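Local coordinates for protein dihydropteroate synthase (Xanthomonas albilineans, PDB 6Q62) that probably catalyses the condensation of para-aminobenzoate with 6-hydroxymethyl-7,8-dihydropterin diphosphate to give 7,8-dihydropteroate, a step in folate synthesis, at residues V42-V46 and P85-L90; M108-V112 and D132-L137; L206-P210 and L251-A257. One frame throughout, in Å; residues are numbered along the deposited sequence.

Contact 1. Residues V42-V46 and P85-L90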
loop_
_atom_site.group_PDB
_atom_site.type_symbol
_atom_site.label_atom_id
_atom_site.label_comp_id
_atom_site.label_asym_id
_atom_site.label_seq_id
_atom_site.Cartn_x
_atom_site.Cartn_y
_atom_site.Cartn_z
ATOM N N VAL A 42 10.497 -28.123 -10.339
ATOM C CA VAL A 42 10.772 -28.273 -8.916
ATOM C C VAL A 42 11.870 -27.290 -8.473
ATOM O O VAL A 42 11.656 -26.567 -7.506
ATOM C CB VAL A 42 11.095 -29.751 -8.555
ATOM C CG1 VAL A 42 11.747 -29.846 -7.185
ATOM C CG2 VAL A 42 9.843 -30.605 -8.625
ATOM N N GLU A 43 13.011 -27.249 -9.181
ATOM C CA GLU A 43 14.112 -26.373 -8.791
ATOM C C GLU A 43 13.722 -24.893 -8.852
ATOM O O GLU A 43 14.145 -24.112 -7.986
ATOM C CB GLU A 43 15.391 -26.681 -9.574
ATOM C CG GLU A 43 15.780 -25.718 -10.661
ATOM C CD GLU A 43 17.021 -26.181 -11.379
ATOM O OE1 GLU A 43 18.133 -25.861 -10.908
ATOM O OE2 GLU A 43 16.883 -26.888 -12.401
ATOM N N ALA A 44 12.910 -24.509 -9.862
ATOM C CA ALA A 44 12.450 -23.113 -9.976
ATOM C C ALA A 44 11.488 -22.746 -8.807
ATOM O O ALA A 44 11.567 -21.641 -8.271
ATOM C CB ALA A 44 11.756 -22.914 -11.313
ATOM N N ALA A 45 10.608 -23.677 -8.406
ATOM C CA ALA A 45 9.674 -23.448 -7.287
ATOM C C ALA A 45 10.430 -23.361 -5.954
ATOM O O ALA A 45 10.129 -22.477 -5.119
ATOM C CB ALA A 45 8.652 -24.571 -7.232
ATOM N N VAL A 46 11.454 -24.212 -5.778
ATOM C CA VAL A 46 12.256 -24.203 -4.552
ATOM C C VAL A 46 12.995 -22.861 -4.478
ATOM O O VAL A 46 12.894 -22.179 -3.467
ATOM C CB VAL A 46 13.203 -25.418 -4.454
ATOM C CG1 VAL A 46 14.216 -25.259 -3.324
ATOM C CG2 VAL A 46 12.400 -26.715 -4.279
ATOM N N PRO A 85 8.493 -33.109 -4.004
ATOM C CA PRO A 85 9.931 -32.771 -4.004
ATOM C C PRO A 85 10.167 -31.325 -3.531
ATOM O O PRO A 85 11.172 -31.045 -2.882
ATOM C CB PRO A 85 10.354 -32.987 -5.456
ATOM C CG PRO A 85 9.275 -33.780 -6.078
ATOM C CD PRO A 85 8.021 -33.451 -5.361
ATOM N N VAL A 86 9.222 -30.408 -3.825
ATOM C CA VAL A 86 9.334 -29.005 -3.389
ATOM C C VAL A 86 9.233 -28.895 -1.865
ATOM O O VAL A 86 10.061 -28.227 -1.245
ATOM C CB VAL A 86 8.306 -28.100 -4.113
ATOM C CG1 VAL A 86 8.318 -26.660 -3.565
ATOM C CG2 VAL A 86 8.605 -28.102 -5.609
ATOM N N ILE A 87 8.250 -29.596 -1.266
ATOM C CA ILE A 87 8.112 -29.603 0.197
ATOM C C ILE A 87 9.380 -30.218 0.837
ATOM O O ILE A 87 9.902 -29.657 1.797
ATOM C CB ILE A 87 6.831 -30.369 0.623
ATOM C CG1 ILE A 87 5.584 -29.578 0.179
ATOM C CG2 ILE A 87 6.804 -30.615 2.145
ATOM C CD1 ILE A 87 4.321 -30.369 0.136
ATOM N N GLU A 88 9.878 -31.349 0.292
ATOM C CA GLU A 88 11.065 -32.020 0.873
ATOM C C GLU A 88 12.277 -31.078 0.880
ATOM O O GLU A 88 12.986 -30.966 1.882
ATOM C CB GLU A 88 11.392 -33.318 0.107
ATOM C CG GLU A 88 10.336 -34.398 0.308
ATOM C CD GLU A 88 10.512 -35.676 -0.485
ATOM O OE1 GLU A 88 11.140 -35.625 -1.563
ATOM O OE2 GLU A 88 9.994 -36.726 -0.043
ATOM N N ARG A 89 12.470 -30.345 -0.217
ATOM C CA ARG A 89 13.595 -29.407 -0.318
ATOM C C ARG A 89 13.401 -28.172 0.553
ATOM O O ARG A 89 14.332 -27.774 1.256
ATOM C CB ARG A 89 13.852 -29.031 -1.780
ATOM C CG ARG A 89 14.574 -30.132 -2.553
ATOM C CD ARG A 89 14.156 -30.168 -4.012
ATOM N NE ARG A 89 14.920 -31.156 -4.798
ATOM C CZ ARG A 89 14.617 -32.449 -4.912
ATOM N NH1 ARG A 89 13.555 -32.947 -4.295
ATOM N NH2 ARG A 89 15.378 -33.252 -5.640
ATOM N N LEU A 90 12.192 -27.574 0.541
ATOM C CA LEU A 90 11.930 -26.386 1.358
ATOM C C LEU A 90 11.934 -26.660 2.870
ATOM O O LEU A 90 12.366 -25.797 3.629
ATOM C CB LEU A 90 10.631 -25.660 0.928
ATOM C CG LEU A 90 10.675 -24.924 -0.417
ATOM C CD1 LEU A 90 9.304 -24.385 -0.773
ATOM C CD2 LEU A 90 11.717 -23.764 -0.422
#

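Contact 2. Residues M108-V112 and D132-L137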
loop_
_atom_site.group_PDB
_atom_site.type_symbol
_atom_site.label_atom_id
_atom_site.label_comp_id
_atom_site.label_asym_id
_atom_site.label_seq_id
_atom_site.Cartn_x
_atom_site.Cartn_y
_atom_site.Cartn_z
ATOM N N MET A 108 -2.801 -34.356 0.789
ATOM C CA MET A 108 -2.678 -33.855 2.162
ATOM C C MET A 108 -1.811 -34.786 3.006
ATOM O O MET A 108 -0.885 -34.328 3.671
ATOM C CB MET A 108 -4.062 -33.718 2.823
ATOM C CG MET A 108 -4.973 -32.759 2.104
ATOM S SD MET A 108 -6.562 -32.697 2.975
ATOM C CE MET A 108 -7.510 -31.760 1.829
ATOM N N ARG A 109 -2.108 -36.111 2.970
ATOM C CA ARG A 109 -1.333 -37.079 3.756
ATOM C C ARG A 109 0.113 -37.153 3.325
ATOM O O ARG A 109 1.012 -37.136 4.170
ATOM C CB ARG A 109 -1.986 -38.465 3.673
ATOM C CG ARG A 109 -3.367 -38.508 4.320
ATOM C CD ARG A 109 -3.881 -39.935 4.306
ATOM N NE ARG A 109 -5.200 -40.052 4.924
ATOM C CZ ARG A 109 -5.405 -40.291 6.212
ATOM N NH1 ARG A 109 -4.376 -40.361 7.059
ATOM N NH2 ARG A 109 -6.629 -40.417 6.675
ATOM N N ALA A 110 0.355 -37.266 2.016
ATOM C CA ALA A 110 1.721 -37.363 1.490
ATOM C C ALA A 110 2.520 -36.077 1.767
ATOM O O ALA A 110 3.699 -36.148 2.129
ATOM C CB ALA A 110 1.700 -37.648 -0.013
ATOM N N ALA A 111 1.871 -34.912 1.653
ATOM C CA ALA A 111 2.545 -33.637 1.888
ATOM C C ALA A 111 2.951 -33.469 3.342
ATOM O O ALA A 111 4.086 -33.075 3.597
ATOM C CB ALA A 111 1.663 -32.491 1.446
ATOM N N VAL A 112 2.067 -33.848 4.287
ATOM C CA VAL A 112 2.402 -33.786 5.714
ATOM C C VAL A 112 3.531 -34.767 6.043
ATOM O O VAL A 112 4.460 -34.396 6.752
ATOM C CB VAL A 112 1.169 -33.934 6.623
ATOM C CG1 VAL A 112 1.576 -34.048 8.097
ATOM C CG2 VAL A 112 0.224 -32.750 6.429
ATOM N N ASP A 132 -11.336 -36.850 7.400
ATOM C CA ASP A 132 -10.571 -37.914 8.049
ATOM C C ASP A 132 -9.061 -37.629 7.981
ATOM O O ASP A 132 -8.367 -37.831 8.967
ATOM C CB ASP A 132 -10.888 -39.242 7.346
ATOM C CG ASP A 132 -10.326 -40.503 7.966
ATOM O OD1 ASP A 132 -10.690 -40.803 9.105
ATOM O OD2 ASP A 132 -9.566 -41.221 7.268
ATOM N N ALA A 133 -8.540 -37.185 6.814
ATOM C CA ALA A 133 -7.105 -36.884 6.717
ATOM C C ALA A 133 -6.695 -35.752 7.686
ATOM O O ALA A 133 -5.755 -35.897 8.478
ATOM C CB ALA A 133 -6.724 -36.534 5.272
ATOM N N VAL A 134 -7.401 -34.643 7.663
ATOM C CA VAL A 134 -7.007 -33.532 8.536
ATOM C C VAL A 134 -7.168 -33.918 10.022
ATOM O O VAL A 134 -6.253 -33.610 10.807
ATOM C CB VAL A 134 -7.696 -32.206 8.146
ATOM C CG1 VAL A 134 -7.364 -31.103 9.118
ATOM C CG2 VAL A 134 -7.277 -31.803 6.737
ATOM N N ALA A 135 -8.246 -34.684 10.383
ATOM C CA ALA A 135 -8.433 -35.122 11.771
ATOM C C ALA A 135 -7.236 -35.994 12.206
ATOM O O ALA A 135 -6.712 -35.788 13.291
ATOM C CB ALA A 135 -9.741 -35.874 11.919
ATOM N N ASP A 136 -6.745 -36.900 11.310
ATOM C CA ASP A 136 -5.595 -37.766 11.580
ATOM C C ASP A 136 -4.281 -37.031 11.612
ATOM O O ASP A 136 -3.373 -37.386 12.373
ATOM C CB ASP A 136 -5.470 -38.828 10.467
ATOM C CG ASP A 136 -6.424 -40.004 10.522
ATOM O OD1 ASP A 136 -7.183 -40.102 11.502
ATOM O OD2 ASP A 136 -6.405 -40.831 9.568
ATOM N N LEU A 137 -4.112 -36.066 10.688
ATOM C CA LEU A 137 -2.833 -35.384 10.548
ATOM C C LEU A 137 -2.505 -34.378 11.646
ATOM O O LEU A 137 -1.327 -34.099 11.854
ATOM C CB LEU A 137 -2.731 -34.728 9.163
ATOM C CG LEU A 137 -2.686 -35.741 7.993
ATOM C CD1 LEU A 137 -2.994 -35.063 6.662
ATOM C CD2 LEU A 137 -1.353 -36.512 7.958
#

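Contact 3. Residues L206-P210 and L251-A257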
loop_
_atom_site.group_PDB
_atom_site.type_symbol
_atom_site.label_atom_id
_atom_site.label_comp_id
_atom_site.label_asym_id
_atom_site.label_seq_id
_atom_site.Cartn_x
_atom_site.Cartn_y
_atom_site.Cartn_z
ATOM N N LEU A 206 -14.553 -7.683 1.379
ATOM C CA LEU A 206 -13.410 -7.003 1.993
ATOM C C LEU A 206 -13.898 -5.898 2.926
ATOM O O LEU A 206 -13.441 -5.810 4.060
ATOM C CB LEU A 206 -12.478 -6.417 0.917
ATOM C CG LEU A 206 -11.213 -5.668 1.379
ATOM C CD1 LEU A 206 -10.410 -6.490 2.370
ATOM C CD2 LEU A 206 -10.329 -5.341 0.159
ATOM N N ALA A 207 -14.882 -5.115 2.480
ATOM C CA ALA A 207 -15.420 -4.041 3.316
ATOM C C ALA A 207 -16.058 -4.616 4.595
ATOM O O ALA A 207 -15.886 -4.037 5.663
ATOM C CB ALA A 207 -16.446 -3.236 2.527
ATOM N N HIS A 208 -16.736 -5.773 4.487
ATOM C CA HIS A 208 -17.416 -6.435 5.610
ATOM C C HIS A 208 -16.612 -7.559 6.257
ATOM O O HIS A 208 -17.163 -8.345 7.025
ATOM C CB HIS A 208 -18.796 -6.934 5.185
ATOM C CG HIS A 208 -19.741 -5.841 4.826
ATOM N ND1 HIS A 208 -20.016 -5.545 3.522
ATOM C CD2 HIS A 208 -20.447 -5.009 5.623
ATOM C CE1 HIS A 208 -20.915 -4.577 3.551
ATOM N NE2 HIS A 208 -21.177 -4.200 4.792
ATOM N N LEU A 209 -15.291 -7.603 5.999
ATOM C CA LEU A 209 -14.410 -8.609 6.592
ATOM C C LEU A 209 -14.494 -8.684 8.133
ATOM O O LEU A 209 -14.418 -9.796 8.667
ATOM C CB LEU A 209 -12.964 -8.416 6.119
ATOM C CG LEU A 209 -12.074 -9.666 6.140
ATOM C CD1 LEU A 209 -12.592 -10.740 5.172
ATOM C CD2 LEU A 209 -10.653 -9.316 5.765
ATOM N N PRO A 210 -14.674 -7.573 8.897
ATOM C CA PRO A 210 -14.762 -7.719 10.360
ATOM C C PRO A 210 -15.863 -8.675 10.820
ATOM O O PRO A 210 -15.688 -9.325 11.843
ATOM C CB PRO A 210 -15.018 -6.285 10.831
ATOM C CG PRO A 210 -14.392 -5.436 9.777
ATOM C CD PRO A 210 -14.742 -6.144 8.514
ATOM N N LEU A 251 -5.598 -3.240 3.638
ATOM C CA LEU A 251 -6.987 -3.022 4.039
ATOM C C LEU A 251 -7.561 -4.259 4.727
ATOM O O LEU A 251 -8.252 -4.126 5.738
ATOM C CB LEU A 251 -7.872 -2.634 2.814
ATOM C CG LEU A 251 -7.533 -1.299 2.159
ATOM C CD1 LEU A 251 -8.349 -1.129 0.880
ATOM C CD2 LEU A 251 -7.768 -0.119 3.139
ATOM N N ALA A 252 -7.214 -5.467 4.232
ATOM C CA ALA A 252 -7.699 -6.707 4.848
ATOM C C ALA A 252 -7.153 -6.850 6.267
ATOM O O ALA A 252 -7.903 -7.189 7.205
ATOM C CB ALA A 252 -7.274 -7.910 3.995
ATOM N N ALA A 253 -5.857 -6.577 6.436
ATOM C CA ALA A 253 -5.200 -6.632 7.745
ATOM C C ALA A 253 -5.847 -5.617 8.714
ATOM O O ALA A 253 -6.145 -5.960 9.869
ATOM C CB ALA A 253 -3.723 -6.339 7.579
ATOM N N GLN A 254 -6.148 -4.401 8.234
ATOM C CA GLN A 254 -6.824 -3.402 9.074
ATOM C C GLN A 254 -8.219 -3.858 9.470
ATOM O O GLN A 254 -8.708 -3.500 10.544
ATOM C CB GLN A 254 -6.928 -2.078 8.307
ATOM C CG GLN A 254 -5.566 -1.421 8.108
ATOM C CD GLN A 254 -5.690 -0.156 7.319
ATOM O OE1 GLN A 254 -6.548 -0.023 6.428
ATOM N NE2 GLN A 254 -4.842 0.816 7.645
ATOM N N ARG A 255 -8.860 -4.685 8.606
ATOM C CA ARG A 255 -10.207 -5.179 8.823
ATOM C C ARG A 255 -10.260 -6.552 9.518
ATOM O O ARG A 255 -11.332 -7.138 9.586
ATOM C CB ARG A 255 -11.017 -5.147 7.526
ATOM C CG ARG A 255 -11.496 -3.727 7.233
ATOM C CD ARG A 255 -11.728 -3.420 5.774
ATOM N NE ARG A 255 -12.095 -2.014 5.579
ATOM C CZ ARG A 255 -11.260 -0.976 5.564
ATOM N NH1 ARG A 255 -9.956 -1.151 5.783
ATOM N NH2 ARG A 255 -11.725 0.250 5.371
ATOM N N GLY A 256 -9.143 -6.979 10.106
ATOM C CA GLY A 256 -9.080 -8.161 10.950
ATOM C C GLY A 256 -8.384 -9.396 10.413
ATOM O O GLY A 256 -8.177 -10.344 11.182
ATOM N N ALA A 257 -7.989 -9.419 9.120
ATOM C CA ALA A 257 -7.319 -10.613 8.587
ATOM C C ALA A 257 -5.972 -10.818 9.294
ATOM O O ALA A 257 -5.249 -9.835 9.515
ATOM C CB ALA A 257 -7.119 -10.492 7.079
HETATM O O HOH W 1 -14.784 -1.530 5.635
#

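Contact 1. Residues V42-V46 and P85-L90
Val46 and Val86 mark the closest backbone approach of two helices running broadly the same way, whose segment axes pass 9.3 Å apart at a crossing angle of -43°. The pair illustrates how neighbouring helices pack in the outer layer of a TIM barrel: helix 41-54 follows strand 21-27, and helix 76-93 follows the adjacent strand 59-63. The seam is almost wholly aliphatic. Val42 aims CG1 at Pro85, reaching CB of the ring at 3.8 Å, and the two side chains meet nearly at right angles. Past it, Val42 and Val86 slide by each other in opposite directions, while CG2 of Val86 also rests on CB of Ala45 at 3.9 Å. One turn on, Val46 holds CG2 beside its own backbone N, facing the Arg89 stem, where it lies 3.7 Å from CB. CG1 of the same valine, anti to N (chi1 169°), turns to Leu90, whose CD2 packs against Val46 O at 3.6 Å. Val86 and Leu90 also touch Ile62 of strand 59-63, so the seam continues down onto the barrel wall. Its outer margin is closed by Arg89: the chain bends at chi2, letting CD run between Val42 and Val46 and laying one face of the guanidinium against Val42 CG1, while NH1 makes a weak bond to Pro85 O at 3.4 Å, with the oxygen in the guanidinium plane.

Contact 2. Residues M108-V112 and D132-L137
Arg109 lies across helix 130-137 with its stem extended, and its guanidinium meets two carboxylates one helical turn apart. Both terminal nitrogens of Arg109 grip Asp136 OD2 end-on, NH2 at 2.9 Å and NH1 by a longer, more bent bond. That oxygen lies in the guanidinium plane, yet the two flat groups are turned 61° apart. NH1 meets the anti lone pair of OD2, whereas NH2 comes from above the carboxylate plane. Almost in line with its CZ-NH2 bond, Arg109 NH2 also makes a salt bridge with Asp132 OD2, at 3.1 Å. Ala133 CA lies over one face of the guanidinium, offset toward its rim, and the arginine sits as a knob among Asp132, Ala133, Asp136 and Leu137. In the TIM barrel these are consecutive outer helices, flanking strand 118-121, and their segments run the same way, 24° apart. Inward of the charges the contact becomes apolar. Leu137 splits its branches: CD1 packs on Met108 O at 3.7 Å, and CD2 slides past Val112, meeting CG1 at 3.8 Å. Met108, extended beyond CG, carries SD to Val134 CG2 at 3.9 Å, and both side chains also touch Ile119 of strand 118-121.

Contact 3. Residues L206-P210 and L251-A257
Ala207 O and Arg255 NE are joined through one water, which gives a hydrogen bond to the carbonyl at 2.7 Å and takes one from NE at 2.7 Å. The water lies in the guanidinium plane, at its edge. With its chain extended from CG to NE, Arg255 passes CD close over Leu206 O, 3.4 Å away, and NH1 turns back to its own helix for a weak bond to Leu251 O. The arginine spans the ends of two helices, since residues 206-207 finish helix 199-207 and Arg255 is the first residue beyond helix 242-254. The latter helix closes with a Schellman motif, in which Ala257 N bonds Ala252 O, Gly256 N bonds Ala253 O, and Gly256 takes the positive phi of the C-prime position (108°). In the TIM barrel this turn leads into strand 259-262. Pro210 packs flank to flank with the start of the Arg255 side chain; its CG meets Arg255 O at 3.5 Å. Deeper in, two leucines close over Ala252. Leu206, with CG anti to the backbone N (chi1 -180°), brings CD1 to within 3.7 Å of Ala252 CA. Leu209 CD2 touches both Ala252 and Ala257, 3.9 Å from CB of the latter, while both alanines touch Ala221 of strand 220-221. The contact borders the dimer interface: Ala207 packs on Val281 of the second subunit, and Gln254 hydrogen-bonds to Gln254 of that subunit.

In the fold
All three contacts join helices around one TIM barrel, and each combines apolar packing near the strands with one arginine, at the margin in contacts 1 and 2 but central in contact 3. Its role differs: in contact 1 it is mainly a hydrocarbon lid, in contact 2 it bridges helices by charge, and in contact 3 it works through carbonyls and water at helix ends. Contacts 1 and 2 are partly buried neighbours, touching where Ile87 CD1 meets Ala111 CB at 3.6 Å, so helices 76-93 and 105-114 carry one into the other. Contact 3, more buried, lies across the chain's centre, about 32 Å from contact 1 between centres, and alone borders the second subunit.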